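Hypothetical protein (Bacteroides eggerthii, PDB 4JGL) is of unknown function; it has a streptavidin-like fold with two added alpha helices, and the crystallised protein carries bound calcium. Local coordinates at residues Asn78-Pro83 against Ser111-Pro116; Ile99-Ser104 against Cys157-Asn162. All coordinates share one frame; numbering follows the deposited sequence.

Contact 1. Residues Asn78-Pro83 against Ser111-Pro116; sequences NIQCTP and SFTFIP
The carbonyl oxygen of Ile79 is held by two groups of the neighbouring strand. Phe114 N donates to Ile79 O at 2.9 Å in a nearly straight bond, 169° at the hydrogen. Thr113 CA adds a CA-H...O contact to Ile79 O at 3.3 Å. Ile79 N returns a bond to Phe114 O, which closes an antiparallel hydrogen-bonded pair. Two residues on, Cys81 and Phe112 repeat it, with Cys81 N to Phe112 O at 2.8 Å. These strands, 78-92 and 112-116, are neighbours in the antiparallel sheet of the streptavidin-like fold.

Ile79, Cys81, Phe112 and Phe114 point to one face. The sulfur of Cys81 is anti to its carbonyl carbon (chi1 -58°) and sits at the edge of the Phe114 ring, with SG 4.0 Å from CD2. Phe55 of strand 54-61 meets the same ring. Gln80 and Thr113 lie side by side on the other face. One water joins them, 2.6 Å from Gln80 NE2, whose donated bond it accepts, and 2.9 Å from Thr113 OG1.

At the end of the pair, Asn78 runs alongside Ile115, with Asn78 OD1 3.4 Å from Ile115 CG2. The same OD1 meets Pro116 CD. An alanine at Asn78 would probably open a gap beside Ile115 CG2 and Pro116 CD, since the whole carboxamide would be gone. The chemistry implies a two-sided sheet: backbone bonds join the strands, sulfur and aromatic carbon pack on the buried face, and water links amide to hydroxyl on the other.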
ATOM      1  N   ASN A  78     -12.495 -10.933  -1.736  1.00 11.53           N
ATOM      2  CA  ASN A  78     -11.543 -10.477  -0.739  1.00 11.20           C
ATOM      3  C   ASN A  78     -10.115 -10.510  -1.234  1.00 11.70           C
ATOM      4  O   ASN A  78      -9.695 -11.456  -1.889  1.00 14.05           O
ATOM      5  CB  ASN A  78     -11.665 -11.318   0.506  1.00 12.17           C
ATOM      6  CG  ASN A  78     -13.026 -11.271   1.124  1.00 13.09           C
ATOM      7  OD1 ASN A  78     -13.861 -10.424   0.794  1.00 14.62           O
ATOM      8  ND2 ASN A  78     -13.270 -12.202   2.030  1.00 17.04           N
ATOM      9  N   ILE A  79      -9.348  -9.479  -0.872  1.00 11.57           N
ATOM     10  CA  ILE A  79      -7.941  -9.401  -1.185  1.00 11.75           C
ATOM     11  C   ILE A  79      -7.161  -9.880   0.033  1.00 11.44           C
ATOM     12  O   ILE A  79      -7.153  -9.215   1.071  1.00 12.87           O
ATOM     13  CB  ILE A  79      -7.505  -7.974  -1.534  1.00 11.10           C
ATOM     14  CG1 ILE A  79      -8.367  -7.361  -2.632  1.00 13.53           C
ATOM     15  CG2 ILE A  79      -6.038  -7.923  -1.936  1.00 13.23           C
ATOM     16  CD1 ILE A  79      -8.110  -5.850  -2.826  1.00 15.54           C
ATOM     17  N   GLN A  80      -6.468 -11.011  -0.089  1.00 11.66           N
ATOM     18  CA  GLN A  80      -5.668 -11.564   0.988  1.00 12.04           C
ATOM     19  C   GLN A  80      -4.193 -11.256   0.750  1.00 12.60           C
ATOM     20  O   GLN A  80      -3.595 -11.776  -0.211  1.00 13.78           O
ATOM     21  CB  GLN A  80      -5.823 -13.085   1.051  1.00 15.71           C
ATOM     22  CG  GLN A  80      -7.171 -13.562   1.457  1.00 21.37           C
ATOM     23  CD  GLN A  80      -7.229 -15.091   1.529  1.00 24.18           C
ATOM     24  OE1 GLN A  80      -6.515 -15.789   0.811  1.00 32.45           O
ATOM     25  NE2 GLN A  80      -8.078 -15.600   2.391  1.00 27.16           N
ATOM     26  N   CYS A  81      -3.594 -10.536   1.687  1.00 12.92           N
ATOM     27  CA  CYS A  81      -2.259  -9.953   1.547  1.00 12.04           C
ATOM     28  C   CYS A  81      -1.290 -10.550   2.565  1.00 13.00           C
ATOM     29  O   CYS A  81      -1.541 -10.515   3.769  1.00 15.48           O
ATOM     30  CB  CYS A  81      -2.290  -8.423   1.748  1.00 12.71           C
ATOM     31  SG  CYS A  81      -3.355  -7.551   0.659  1.00 14.82           S
ATOM     32  N   THR A  82      -0.193 -11.107   2.068  1.00 11.88           N
ATOM     33  CA  THR A  82       0.837 -11.749   2.884  1.00 12.55           C
ATOM     34  C   THR A  82       2.140 -10.940   2.824  1.00 11.20           C
ATOM     35  O   THR A  82       2.583 -10.572   1.753  1.00 11.45           O
ATOM     36  CB  THR A  82       1.115 -13.172   2.374  1.00 13.90           C
ATOM     37  OG1 THR A  82      -0.105 -13.931   2.396  1.00 15.61           O
ATOM     38  CG2 THR A  82       2.194 -13.872   3.206  1.00 15.67           C
ATOM     39  N   PRO A  83       2.741 -10.634   3.977  1.00 11.51           N
ATOM     40  CA  PRO A  83       3.958  -9.844   3.975  1.00 12.30           C
ATOM     41  C   PRO A  83       5.049 -10.414   3.095  1.00 11.50           C
ATOM     42  O   PRO A  83       5.166 -11.642   2.956  1.00 12.62           O
ATOM     43  CB  PRO A  83       4.390  -9.841   5.439  1.00 14.15           C
ATOM     44  CG  PRO A  83       3.135 -10.059   6.200  1.00 14.14           C
ATOM     45  CD  PRO A  83       2.267 -10.913   5.342  1.00 12.81           C
ATOM     46  N   SER A 111      -0.560  -9.113   8.354  1.00 14.41           N
ATOM     47  CA  SER A 111      -1.254  -9.504   7.147  1.00 13.59           C
ATOM     48  C   SER A 111      -2.549  -8.709   7.060  1.00 14.13           C
ATOM     49  O   SER A 111      -3.012  -8.129   8.053  1.00 16.31           O
ATOM     50  CB  SER A 111      -1.519 -11.007   7.115  1.00 16.51           C
ATOM     51  OG  SER A 111      -0.306 -11.739   7.121  1.00 19.44           O
ATOM     52  N   PHE A 112      -3.108  -8.641   5.867  1.00 12.80           N
ATOM     53  CA  PHE A 112      -4.402  -7.993   5.691  1.00 11.78           C
ATOM     54  C   PHE A 112      -5.326  -8.876   4.870  1.00 11.60           C
ATOM     55  O   PHE A 112      -4.891  -9.491   3.892  1.00 14.16           O
ATOM     56  CB  PHE A 112      -4.262  -6.655   4.927  1.00 12.40           C
ATOM     57  CG  PHE A 112      -3.636  -5.543   5.727  1.00 13.16           C
ATOM     58  CD1 PHE A 112      -4.384  -4.910   6.703  1.00 14.57           C
ATOM     59  CD2 PHE A 112      -2.344  -5.109   5.489  1.00 16.78           C
ATOM     60  CE1 PHE A 112      -3.843  -3.873   7.438  1.00 15.21           C
ATOM     61  CE2 PHE A 112      -1.797  -4.097   6.237  1.00 16.01           C
ATOM     62  CZ  PHE A 112      -2.538  -3.480   7.205  1.00 16.58           C
ATOM     63  N   THR A 113      -6.591  -8.883   5.251  1.00 11.36           N
ATOM     64  CA  THR A 113      -7.677  -9.324   4.369  1.00 11.56           C
ATOM     65  C   THR A 113      -8.571  -8.113   4.162  1.00 11.51           C
ATOM     66  O   THR A 113      -9.148  -7.596   5.135  1.00 12.60           O
ATOM     67  CB  THR A 113      -8.481 -10.479   4.962  1.00 14.01           C
ATOM     68  OG1 THR A 113      -7.617 -11.620   5.106  1.00 19.54           O
ATOM     69  CG2 THR A 113      -9.656 -10.914   4.055  1.00 16.08           C
ATOM     70  N   PHE A 114      -8.673  -7.656   2.923  1.00 10.69           N
ATOM     71  CA  PHE A 114      -9.519  -6.531   2.569  1.00 10.60           C
ATOM     72  C   PHE A 114     -10.825  -7.052   1.980  1.00 11.67           C
ATOM     73  O   PHE A 114     -10.800  -7.849   1.025  1.00 12.65           O
ATOM     74  CB  PHE A 114      -8.806  -5.620   1.583  1.00 10.78           C
ATOM     75  CG  PHE A 114      -7.648  -4.875   2.187  1.00 11.37           C
ATOM     76  CD1 PHE A 114      -7.866  -3.877   3.139  1.00 12.14           C
ATOM     77  CD2 PHE A 114      -6.359  -5.166   1.836  1.00 13.05           C
ATOM     78  CE1 PHE A 114      -6.794  -3.194   3.711  1.00 13.73           C
ATOM     79  CE2 PHE A 114      -5.289  -4.487   2.403  1.00 14.28           C
ATOM     80  CZ  PHE A 114      -5.520  -3.518   3.353  1.00 14.63           C
ATOM     81  N   ILE A 115     -11.948  -6.603   2.552  1.00 11.12           N
ATOM     82  CA  ILE A 115     -13.274  -7.014   2.120  1.00 11.42           C
ATOM     83  C   ILE A 115     -14.027  -5.806   1.555  1.00 10.49           C
ATOM     84  O   ILE A 115     -13.776  -4.666   1.949  1.00 10.76           O
ATOM     85  CB  ILE A 115     -14.087  -7.667   3.251  1.00 13.00           C
ATOM     86  CG1 ILE A 115     -14.420  -6.683   4.359  1.00 13.58           C
ATOM     87  CG2 ILE A 115     -13.348  -8.887   3.805  1.00 17.15           C
ATOM     88  CD1 ILE A 115     -15.365  -7.281   5.419  1.00 17.80           C
ATOM     89  N   PRO A 116     -14.947  -6.026   0.604  1.00 11.29           N
ATOM     90  CA  PRO A 116     -15.656  -4.883   0.053  1.00 11.23           C
ATOM     91  C   PRO A 116     -16.505  -4.140   1.078  1.00 11.35           C
ATOM     92  O   PRO A 116     -16.833  -4.668   2.148  1.00 12.70           O
ATOM     93  CB  PRO A 116     -16.556  -5.501  -1.021  1.00 13.48           C
ATOM     94  CG  PRO A 116     -15.855  -6.765  -1.391  1.00 14.26           C
ATOM     95  CD  PRO A 116     -15.240  -7.271  -0.121  1.00 12.90           C
TER
HETATM   96  O   HOH W   1      -8.818 -14.124   4.454  1.00 28.89           O
HETATM   97  O   HOH W   2      -1.228 -13.910   4.991  1.00 32.34           O

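Contact 2. Residues Ile99-Ser104 against Cys157-Asn162; sequences ITIKKS and CAEFKN. With EDO (1,2-ethanediol), chain E.
The side chains of Ile99 and Glu159 pass alongside each other, running opposite ways, and this pair makes the close part of the contact. Ile99 CG2 rests against the aliphatic stem of Glu159, 4.0 Å from CB and equally near CG; the carboxylate carbon CD is as close. Glu159 CG is anti to the backbone N (chi1 -168°). The chain is extended beyond it and carries the carboxylate across to the strand backbone. There Glu159 OE2 lies 3.3 Å from Ile99 O, and OE1 is almost as near. Both partners are acceptors, so this is proximity without a bond. The carbonyl may slightly disfavour the charged form of the acid. The other branch of Ile99 reaches the start of the helix, where its CD1 is 3.8 Å from Cys157 CA.

Cys157 holds the N-cap position of helix 158-165, and Cys157 O accepts from Lys161 N at 3.0 Å. This is one of the two helices added to the streptavidin-like fold. It lies against strand 96-103. The axes of the short segments 99-103 and 158-162 come within 8.8 Å and differ by 34° in direction. The ring of Phe160 turns from the strand segment toward Phe152 and Leu151 of helix 142-153, so the two added helices pack on each other here. Its side chain also touches Val87 and Ile67 of the sheet.

The packing thins along the strand. Within 157-162, Ile101 has a single near neighbour, with its CD1 4.3 Å from Glu159 CG. Lys161 points elsewhere: its chain bends at the last torsion (chi4 -47°), and NZ donates to O2 of a 1,2-ethanediol at 3.1 Å, probably picked up from the crystallisation liquor. Asp165 forms a salt bridge with this ammonium group and also hydrogen-bonds the diol.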
ATOM      1  N   ILE A  99      18.101   3.907  -0.556  1.00 13.05           N
ATOM      2  CA  ILE A  99      17.101   2.869  -0.743  1.00 12.96           C
ATOM      3  C   ILE A  99      17.634   1.571  -0.150  1.00 12.71           C
ATOM      4  O   ILE A  99      18.715   1.101  -0.522  1.00 14.39           O
ATOM      5  CB  ILE A  99      16.702   2.684  -2.212  1.00 14.14           C
ATOM      6  CG1 ILE A  99      16.097   3.977  -2.759  1.00 14.59           C
ATOM      7  CG2 ILE A  99      15.697   1.564  -2.351  1.00 15.40           C
ATOM      8  CD1 ILE A  99      15.708   3.945  -4.227  1.00 19.43           C
ATOM      9  N   THR A 100      16.888   1.017   0.802  1.00 12.67           N
ATOM     10  CA  THR A 100      17.272  -0.220   1.462  1.00 12.55           C
ATOM     11  C   THR A 100      16.083  -1.161   1.498  1.00 12.78           C
ATOM     12  O   THR A 100      14.928  -0.711   1.500  1.00 13.27           O
ATOM     13  CB  THR A 100      17.817   0.011   2.862  1.00 13.91           C
ATOM     14  OG1 THR A 100      16.830   0.647   3.667  1.00 14.31           O
ATOM     15  CG2 THR A 100      19.086   0.835   2.840  1.00 15.06           C
ATOM     16  N   ILE A 101      16.375  -2.450   1.526  1.00 12.63           N
ATOM     17  CA  ILE A 101      15.369  -3.480   1.450  1.00 12.90           C
ATOM     18  C   ILE A 101      15.577  -4.508   2.564  1.00 13.90           C
ATOM     19  O   ILE A 101      16.718  -4.894   2.836  1.00 16.30           O
ATOM     20  CB  ILE A 101      15.396  -4.157   0.067  1.00 15.80           C
ATOM     21  CG1 ILE A 101      15.264  -3.112  -1.061  1.00 16.57           C
ATOM     22  CG2 ILE A 101      14.352  -5.236  -0.022  1.00 19.59           C
ATOM     23  CD1 ILE A 101      15.777  -3.600  -2.452  1.00 21.57           C
ATOM     24  N   LYS A 102      14.487  -4.901   3.221  1.00 12.94           N
ATOM     25  CA  LYS A 102      14.479  -5.904   4.290  0.50 14.00           C
ATOM     26  C   LYS A 102      13.389  -6.931   3.969  1.00 13.10           C
ATOM     27  O   LYS A 102      12.340  -6.585   3.431  1.00 14.29           O
ATOM     28  CB  LYS A 102      14.148  -5.266   5.659  0.50 15.81           C
ATOM     29  CG  LYS A 102      15.153  -4.254   6.199  0.50 19.31           C
ATOM     30  CD  LYS A 102      16.109  -4.888   7.203  0.50 26.34           C
ATOM     31  CE  LYS A 102      16.517  -3.898   8.291  0.50 30.75           C
ATOM     32  NZ  LYS A 102      17.096  -4.572   9.505  0.50 32.98           N
ATOM     33  N   LYS A 103      13.597  -8.178   4.334  1.00 14.35           N
ATOM     34  CA  LYS A 103      12.543  -9.182   4.294  1.00 14.05           C
ATOM     35  C   LYS A 103      11.614  -8.943   5.470  1.00 14.30           C
ATOM     36  O   LYS A 103      12.097  -8.806   6.593  1.00 17.46           O
ATOM     37  CB  LYS A 103      13.155 -10.586   4.408  1.00 16.74           C
ATOM     38  CG  LYS A 103      12.148 -11.678   4.211  1.00 20.58           C
ATOM     39  CD  LYS A 103      12.812 -13.055   4.127  1.00 28.15           C
ATOM     40  CE  LYS A 103      11.788 -14.116   3.757  1.00 34.45           C
ATOM     41  NZ  LYS A 103      10.646 -14.153   4.726  1.00 38.77           N
ATOM     42  N   SER A 104      10.308  -8.915   5.236  1.00 12.58           N
ATOM     43  CA  SER A 104       9.329  -8.769   6.288  1.00 12.71           C
ATOM     44  C   SER A 104       9.154 -10.091   7.015  1.00 14.43           C
ATOM     45  O   SER A 104       9.187 -11.160   6.403  1.00 18.26           O
ATOM     46  CB  SER A 104       7.969  -8.369   5.722  1.00 13.31           C
ATOM     47  OG  SER A 104       8.031  -7.147   5.019  1.00 13.79           O
ATOM     48  N   CYS A 157      15.339   5.836  -8.449  1.00 21.61           N
ATOM     49  CA  CYS A 157      14.649   4.737  -7.772  1.00 19.29           C
ATOM     50  C   CYS A 157      14.744   3.404  -8.470  1.00 19.60           C
ATOM     51  O   CYS A 157      13.967   2.510  -8.194  1.00 19.00           O
ATOM     52  CB  CYS A 157      13.180   5.089  -7.572  1.00 19.58           C
ATOM     53  SG  CYS A 157      12.990   6.401  -6.399  1.00 21.46           S
ATOM     54  N   ALA A 158      15.733   3.235  -9.335  1.00 21.12           N
ATOM     55  CA  ALA A 158      15.923   1.953  -9.992  1.00 20.64           C
ATOM     56  C   ALA A 158      15.967   0.764  -9.053  1.00 19.97           C
ATOM     57  O   ALA A 158      15.410  -0.277  -9.338  1.00 21.25           O
ATOM     58  CB  ALA A 158      17.188   1.983 -10.852  1.00 23.06           C
ATOM     59  N   GLU A 159      16.609   0.914  -7.903  1.00 20.13           N
ATOM     60  CA  GLU A 159      16.698  -0.181  -6.953  1.00 21.37           C
ATOM     61  C   GLU A 159      15.302  -0.646  -6.529  1.00 19.83           C
ATOM     62  O   GLU A 159      15.048  -1.835  -6.333  1.00 20.03           O
ATOM     63  CB  GLU A 159      17.497   0.298  -5.744  1.00 23.60           C
ATOM     64  CG  GLU A 159      17.927  -0.762  -4.795  1.00 26.34           C
ATOM     65  CD  GLU A 159      18.973  -0.272  -3.780  1.00 22.52           C
ATOM     66  OE1 GLU A 159      19.469   0.879  -3.861  1.00 21.66           O
ATOM     67  OE2 GLU A 159      19.295  -1.067  -2.881  1.00 29.55           O
ATOM     68  N   PHE A 160      14.394   0.319  -6.363  1.00 17.68           N
ATOM     69  CA  PHE A 160      13.004   0.007  -6.016  1.00 15.66           C
ATOM     70  C   PHE A 160      12.219  -0.577  -7.186  1.00 14.53           C
ATOM     71  O   PHE A 160      11.564  -1.596  -7.034  1.00 15.41           O
ATOM     72  CB  PHE A 160      12.337   1.273  -5.463  1.00 15.28           C
ATOM     73  CG  PHE A 160      10.848   1.163  -5.210  1.00 15.24           C
ATOM     74  CD1 PHE A 160      10.301   0.126  -4.471  1.00 15.56           C
ATOM     75  CD2 PHE A 160      10.011   2.135  -5.682  1.00 17.57           C
ATOM     76  CE1 PHE A 160       8.946   0.086  -4.203  1.00 17.40           C
ATOM     77  CE2 PHE A 160       8.662   2.087  -5.414  1.00 18.46           C
ATOM     78  CZ  PHE A 160       8.132   1.047  -4.704  1.00 20.09           C
ATOM     79  N   LYS A 161      12.299   0.073  -8.333  1.00 15.61           N
ATOM     80  CA  LYS A 161      11.624  -0.395  -9.541  1.00 16.14           C
ATOM     81  C   LYS A 161      12.058  -1.818  -9.869  1.00 15.51           C
ATOM     82  O   LYS A 161      11.225  -2.676 -10.148  1.00 17.05           O
ATOM     83  CB  LYS A 161      11.920   0.540 -10.710  1.00 17.39           C
ATOM     84  CG  LYS A 161      11.177   0.174 -12.010  1.00 20.31           C
ATOM     85  CD  LYS A 161      11.492   1.147 -13.143  1.00 23.66           C
ATOM     86  CE  LYS A 161      10.631   0.899 -14.388  1.00 31.18           C
ATOM     87  NZ  LYS A 161      10.574  -0.518 -14.749  1.00 35.60           N
ATOM     88  N   ASN A 162      13.364  -2.070  -9.791  1.00 17.94           N
ATOM     89  CA  ASN A 162      13.896  -3.392 -10.132  1.00 18.62           C
ATOM     90  C   ASN A 162      13.451  -4.457  -9.153  1.00 16.88           C
ATOM     91  O   ASN A 162      13.140  -5.568  -9.537  1.00 17.93           O
ATOM     92  CB  ASN A 162      15.427  -3.381 -10.213  1.00 19.83           C
ATOM     93  CG  ASN A 162      15.959  -2.543 -11.371  1.00 23.73           C
ATOM     94  OD1 ASN A 162      15.233  -2.214 -12.305  1.00 27.44           O
ATOM     95  ND2 ASN A 162      17.237  -2.176 -11.298  1.00 29.35           N
TER
HETATM   96  C1  EDO E 203       6.052  -1.034 -11.781  1.00 27.05           C
HETATM   97  O1  EDO E 203       5.200  -0.537 -12.820  1.00 30.91           O
HETATM   98  C2  EDO E 203       7.451  -0.509 -12.045  1.00 28.07           C
HETATM   99  O2  EDO E 203       7.906  -1.017 -13.304  1.00 28.06           O

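Contacts 1 and 2 both reach the same antiparallel sheet, and their centres are 22 Å apart. Strand 78-92 pairs with both 96-103 and 112-116, so it connects them. They touch where Pro83 CB packs 3.9 Å from Ser104 CB. Contact 1 joins strand to strand; contact 2 lays an added helix on the sheet. Contact 1 lies near a metal. The side chain of Pro116 is about 6 Å from a bound calcium ion, and the next residue, Thr117, belongs to a calcium site with Cys120 and Ser123. Cys120 is also disulfide-bonded to Cys35. An unidentified ligand lies about 13 Å from the side chain of Ile79.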